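Local structure of penicillin-binding protein 2B (Streptococcus pneumoniae, 2WAD) at residues Gly342-Ala347 against Gly360-Leu365; Thr379-Pro384 against Phe520-Pro525. The protein cross-links the peptides of adjacent glycan strands in cell-wall peptidoglycan as a transpeptidase of the elongation machinery, and is a target of penicillin. One frame throughout, in Å; residues are numbered along the deposited sequence.

Contact 1. Residues Gly342-Ala347 against Gly360-Leu365. Unlike the reference sequence in segment 360-365: L361 (reference Ile).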
loop_
_atom_site.group_PDB
_atom_site.type_symbol
_atom_site.label_atom_id
_atom_site.label_comp_id
_atom_site.label_asym_id
_atom_site.label_seq_id
_atom_site.Cartn_x
_atom_site.Cartn_y
_atom_site.Cartn_z
ATOM N N GLY A 342 6.830 10.930 15.060
ATOM C CA GLY A 342 6.616 9.498 15.241
ATOM C C GLY A 342 7.883 8.735 14.914
ATOM O O GLY A 342 8.920 9.347 14.813
ATOM N N VAL A 343 7.800 7.417 14.763
ATOM C CA VAL A 343 8.999 6.634 14.502
ATOM C C VAL A 343 8.567 5.493 13.578
ATOM O O VAL A 343 7.440 5.004 13.714
ATOM C CB VAL A 343 9.635 6.124 15.825
ATOM C CG1 VAL A 343 8.644 5.256 16.557
ATOM C CG2 VAL A 343 10.953 5.328 15.555
ATOM N N TYR A 344 9.425 5.118 12.627
ATOM C CA TYR A 344 9.064 4.164 11.579
ATOM C C TYR A 344 10.240 3.213 11.348
ATOM O O TYR A 344 11.388 3.627 11.467
ATOM C CB TYR A 344 8.724 4.927 10.271
ATOM C CG TYR A 344 7.488 5.778 10.461
ATOM C CD1 TYR A 344 6.220 5.287 10.145
ATOM C CD2 TYR A 344 7.582 7.039 11.028
ATOM C CE1 TYR A 344 5.078 6.037 10.368
ATOM C CE2 TYR A 344 6.436 7.795 11.278
ATOM C CZ TYR A 344 5.191 7.284 10.952
ATOM O OH TYR A 344 4.062 8.026 11.204
ATOM N N ALA A 345 9.950 1.956 11.019
ATOM C CA ALA A 345 10.957 0.945 10.766
ATOM C C ALA A 345 10.406 0.023 9.704
ATOM O O ALA A 345 9.237 -0.331 9.753
ATOM C CB ALA A 345 11.270 0.128 12.021
ATOM N N VAL A 346 11.262 -0.378 8.773
ATOM C CA VAL A 346 10.908 -1.331 7.733
ATOM C C VAL A 346 12.098 -2.277 7.687
ATOM O O VAL A 346 13.255 -1.842 7.635
ATOM C CB VAL A 346 10.762 -0.659 6.313
ATOM C CG1 VAL A 346 10.655 -1.726 5.205
ATOM C CG2 VAL A 346 9.544 0.234 6.236
ATOM N N ALA A 347 11.804 -3.566 7.762
ATOM C CA ALA A 347 12.821 -4.602 7.637
ATOM C C ALA A 347 12.541 -5.389 6.363
ATOM O O ALA A 347 11.393 -5.792 6.122
ATOM C CB ALA A 347 12.729 -5.576 8.862
ATOM N N GLY A 360 4.969 1.531 12.012
ATOM C CA GLY A 360 5.045 2.969 12.210
ATOM C C GLY A 360 4.194 3.401 13.387
ATOM O O GLY A 360 3.150 2.810 13.670
ATOM N N LEU A 361 4.659 4.421 14.094
ATOM C CA LEU A 361 3.914 4.937 15.231
ATOM C C LEU A 361 3.834 6.424 15.000
ATOM O O LEU A 361 4.852 7.074 14.836
ATOM C CB LEU A 361 4.658 4.664 16.537
ATOM C CG LEU A 361 3.855 4.901 17.819
ATOM C CD1 LEU A 361 2.580 4.091 17.838
ATOM C CD2 LEU A 361 4.699 4.618 19.050
ATOM N N LYS A 362 2.622 6.957 14.966
ATOM C CA LYS A 362 2.427 8.345 14.631
ATOM C C LYS A 362 2.197 9.102 15.918
ATOM O O LYS A 362 1.421 8.675 16.782
ATOM C CB LYS A 362 1.217 8.472 13.709
ATOM C CG LYS A 362 0.931 9.877 13.264
ATOM C CD LYS A 362 -0.332 9.841 12.413
ATOM C CE LYS A 362 -0.522 11.137 11.637
ATOM N NZ LYS A 362 -0.688 12.271 12.573
ATOM N N HIS A 363 2.903 10.220 16.048
ATOM C CA HIS A 363 2.753 11.094 17.199
ATOM C C HIS A 363 2.167 12.430 16.748
ATOM O O HIS A 363 2.856 13.238 16.116
ATOM C CB HIS A 363 4.108 11.295 17.916
ATOM C CG HIS A 363 4.062 12.267 19.058
ATOM N ND1 HIS A 363 4.947 13.314 19.190
ATOM C CD2 HIS A 363 3.222 12.355 20.119
ATOM C CE1 HIS A 363 4.655 14.006 20.277
ATOM N NE2 HIS A 363 3.613 13.442 20.864
ATOM N N ASP A 364 0.909 12.660 17.116
ATOM C CA ASP A 364 0.161 13.874 16.779
ATOM C C ASP A 364 0.696 15.083 17.526
ATOM O O ASP A 364 0.637 15.124 18.764
ATOM C CB ASP A 364 -1.295 13.670 17.211
ATOM C CG ASP A 364 -2.250 14.637 16.536
ATOM O OD1 ASP A 364 -1.998 15.859 16.581
ATOM O OD2 ASP A 364 -3.250 14.160 15.955
ATOM N N LEU A 365 1.186 16.080 16.792
ATOM C CA LEU A 365 1.823 17.227 17.425
ATOM C C LEU A 365 0.810 18.215 18.004
ATOM O O LEU A 365 1.198 19.181 18.651
ATOM C CB LEU A 365 2.792 17.948 16.479
ATOM C CG LEU A 365 3.889 17.087 15.863
ATOM C CD1 LEU A 365 4.860 17.979 15.107
ATOM C CD2 LEU A 365 4.614 16.345 16.993
#
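V343 and L361 face each other as a hydrogen-bonded pair where strand 342-347 runs antiparallel to strand 360-363, the two axes 4.8 Å apart and 167° between their directions. L361 N gives its hydrogen to V343 O at 2.9 Å, the donor lying nearly on the line of the carbonyl, and V343 N returns a bond to L361 O at 3.0 Å from within the carbonyl plane. The flanking pairs, G342 with K362 and Y344 with G360, are non-hydrogen-bonded. G342 suits its place because its backbone angles (phi 143°) would jam a CB against the preceding carbonyl, and such a CB would also collide with L361 O.

G360 is glycine for another reason: the Y344 ring lies where its CB would be. That ring leans across the neighbouring strand, with Y344 CD1 3.3 Å from G360 CA; a chi1 of -65° sets CG beside the backbone N, on the side from which the ring can lie against G360. One face of the ring meets the peptide nitrogen of L361 toward its rim. Farther out, Y344 OH lies 3.8 Å from K362 CB, a van der Waals contact between side chains that run side by side and point the same way; its hydrogen-bond partner is D373. The opposite face of the sheet is apolar here: V343 CG1 touches L361 CB at 4.0 Å, and V343 also packs on L324 and F328 of helix 314-334. H363, at the strand end, sets its ring against F328 and bonds through ND1 to S340 O.

The arrangement is a beta hairpin of strands 342-348 and 355-363 within the antiparallel sheet of the transpeptidase domain, a helix-covered sheet as in the penicillin-binding protein and serine beta-lactamase fold.

Contact 2. Residues Thr379-Pro384 against Phe520-Pro525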
loop_
_atom_site.group_PDB
_atom_site.type_symbol
_atom_site.label_atom_id
_atom_site.label_comp_id
_atom_site.label_asym_id
_atom_site.label_seq_id
_atom_site.Cartn_x
_atom_site.Cartn_y
_atom_site.Cartn_z
ATOM N N THR A 379 3.950 6.046 2.749
ATOM C CA THR A 379 3.231 7.263 2.391
ATOM C C THR A 379 3.801 8.593 2.899
ATOM O O THR A 379 3.473 9.636 2.351
ATOM C CB THR A 379 1.695 7.163 2.661
ATOM O OG1 THR A 379 1.461 7.259 4.060
ATOM C CG2 THR A 379 1.101 5.828 2.196
ATOM N N ASN A 380 4.653 8.574 3.920
ATOM C CA ASN A 380 5.168 9.812 4.486
ATOM C C ASN A 380 6.662 9.959 4.277
ATOM O O ASN A 380 7.370 8.968 4.146
ATOM C CB ASN A 380 4.856 9.891 5.980
ATOM C CG ASN A 380 3.363 9.984 6.239
ATOM O OD1 ASN A 380 2.711 10.962 5.870
ATOM N ND2 ASN A 380 2.813 8.968 6.862
ATOM N N VAL A 381 7.146 11.196 4.237
ATOM C CA VAL A 381 8.524 11.424 3.832
ATOM C C VAL A 381 9.278 12.202 4.901
ATOM O O VAL A 381 8.668 12.968 5.635
ATOM C CB VAL A 381 8.593 12.144 2.448
ATOM C CG1 VAL A 381 7.851 11.330 1.382
ATOM C CG2 VAL A 381 8.030 13.545 2.542
ATOM N N PHE A 382 10.595 12.008 4.973
ATOM C CA PHE A 382 11.425 12.531 6.055
ATOM C C PHE A 382 12.795 12.901 5.517
ATOM O O PHE A 382 13.283 12.248 4.583
ATOM C CB PHE A 382 11.577 11.486 7.172
ATOM C CG PHE A 382 10.265 10.899 7.634
ATOM C CD1 PHE A 382 9.529 11.498 8.653
ATOM C CD2 PHE A 382 9.751 9.773 7.013
ATOM C CE1 PHE A 382 8.310 10.965 9.058
ATOM C CE2 PHE A 382 8.526 9.228 7.412
ATOM C CZ PHE A 382 7.807 9.817 8.427
ATOM N N VAL A 383 13.422 13.920 6.105
ATOM C CA VAL A 383 14.817 14.199 5.796
ATOM C C VAL A 383 15.620 13.004 6.278
ATOM O O VAL A 383 15.442 12.535 7.386
ATOM C CB VAL A 383 15.399 15.526 6.367
ATOM C CG1 VAL A 383 14.412 16.682 6.370
ATOM C CG2 VAL A 383 16.067 15.334 7.702
ATOM N N PRO A 384 16.479 12.463 5.417
ATOM C CA PRO A 384 17.094 11.178 5.739
ATOM C C PRO A 384 18.390 11.319 6.537
ATOM O O PRO A 384 18.760 10.394 7.244
ATOM C CB PRO A 384 17.351 10.584 4.365
ATOM C CG PRO A 384 17.610 11.814 3.493
ATOM C CD PRO A 384 16.741 12.900 4.037
ATOM N N PHE A 520 18.194 17.584 2.042
ATOM C CA PHE A 520 17.354 18.325 1.086
ATOM C C PHE A 520 16.192 17.438 0.661
ATOM O O PHE A 520 15.100 17.567 1.209
ATOM C CB PHE A 520 18.152 18.924 -0.099
ATOM C CG PHE A 520 17.343 19.852 -0.978
ATOM C CD1 PHE A 520 16.728 20.971 -0.442
ATOM C CD2 PHE A 520 17.155 19.584 -2.324
ATOM C CE1 PHE A 520 15.953 21.821 -1.233
ATOM C CE2 PHE A 520 16.390 20.432 -3.126
ATOM C CZ PHE A 520 15.771 21.544 -2.574
ATOM N N ASP A 521 16.398 16.490 -0.249
ATOM C CA ASP A 521 15.255 15.663 -0.656
ATOM C C ASP A 521 14.805 14.828 0.558
ATOM O O ASP A 521 15.671 14.375 1.319
ATOM C CB ASP A 521 15.668 14.730 -1.801
ATOM C CG ASP A 521 15.955 15.471 -3.092
ATOM O OD1 ASP A 521 15.596 16.656 -3.179
ATOM O OD2 ASP A 521 16.543 14.889 -4.026
ATOM N N ASN A 522 13.492 14.626 0.724
ATOM C CA ASN A 522 12.858 13.744 1.718
ATOM C C ASN A 522 12.430 12.393 1.116
ATOM O O ASN A 522 11.874 12.356 0.015
ATOM C CB ASN A 522 11.551 14.364 2.263
ATOM C CG ASN A 522 11.769 15.591 3.168
ATOM O OD1 ASN A 522 11.117 15.734 4.210
ATOM N ND2 ASN A 522 12.664 16.488 2.768
ATOM N N TYR A 523 12.625 11.304 1.863
ATOM C CA TYR A 523 12.353 9.955 1.402
ATOM C C TYR A 523 11.443 9.217 2.388
ATOM O O TYR A 523 11.358 9.603 3.566
ATOM C CB TYR A 523 13.681 9.200 1.290
ATOM C CG TYR A 523 14.725 9.857 0.406
ATOM C CD1 TYR A 523 14.411 10.340 -0.879
ATOM C CD2 TYR A 523 16.013 10.019 0.855
ATOM C CE1 TYR A 523 15.371 10.930 -1.691
ATOM C CE2 TYR A 523 16.971 10.628 0.071
ATOM C CZ TYR A 523 16.659 11.049 -1.206
ATOM O OH TYR A 523 17.661 11.643 -1.950
ATOM N N THR A 524 10.764 8.174 1.915
ATOM C CA THR A 524 9.936 7.333 2.784
ATOM C C THR A 524 10.792 6.260 3.489
ATOM O O THR A 524 11.898 5.956 3.069
ATOM C CB THR A 524 8.888 6.552 1.988
ATOM O OG1 THR A 524 9.563 5.570 1.201
ATOM C CG2 THR A 524 8.058 7.454 1.072
ATOM N N PRO A 525 10.273 5.667 4.571
ATOM C CA PRO A 525 11.043 4.624 5.253
ATOM C C PRO A 525 11.243 3.392 4.357
ATOM O O PRO A 525 12.274 2.738 4.468
ATOM C CB PRO A 525 10.205 4.324 6.515
ATOM C CG PRO A 525 9.433 5.605 6.779
ATOM C CD PRO A 525 9.184 6.228 5.401
#
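The loop leading to the helix of the SxxK motif, whose S386 is probably the nucleophile that forms the acyl-ester intermediate, is joined here to the loop before helix 525-536. F382 and Y523 form a single antiparallel hydrogen-bonded pair. F382 N bonds to Y523 O at 2.9 Å with the donor 35° above the carbonyl plane, and Y523 N bonds to F382 O at 3.0 Å, tilted 30° from the plane of that carbonyl. Weaker CA-H...O contacts extend the pairing: T524 CA lies 3.3 Å from N380 O, and V381 CA and N522 CA approach Y523 O and F382 O, respectively.

N522 crosses V381 at about a right angle, its CB 3.6 Å from V381 CG2, while its amide lies against the F382-V383 peptide without a hydrogen bond to V383 N and gives a weak bond from ND2 to F520 O within its own segment. Each proline offers a ring with no N-H, packing against an aromatic ring and close to a backbone carbonyl. P525 CD meets the edge of the F382 ring, near its plane, 3.7 Å from F382 CE2, and also lies near N380 O; P384 CG sits 3.6 Å from Y523 CD2, with P384 CD close to D521 O. T524 places OG1 between the backbone N and the carbonyl carbon (chi1 69°) and caps the start of helix 525-536, which leaves CG2 near V381 CG1.

D521 turns away to a salt bridge with R479. Between the loops, two main-chain N-H groups and two carbonyls satisfy one another, a tie independent of side-chain identity, and the F382-P525 and P384-Y523 contacts add apolar packing.

Contact 1 and contact 2 both lie in the transpeptidase domain, their centres about 13 Å apart, and they touch directly: Y344 CB packs on P525 CG at 3.6 Å, and the ring of Y344 meets that of F382 with planes about 35° apart. Contact 1 pairs regular strands of a hairpin, whereas contact 2 joins two loops from distant parts of the sequence by one isolated bridge. Contact 1 is the more deeply buried, with only K362 exposed among its touching residues; in contact 2 N380, V381, V383 and N522 are partly exposed. G360 admits the Y344 ring in contact 1, and Y344 connects the sheet to the loops near the SxxK helix, while V346 also packs against P525.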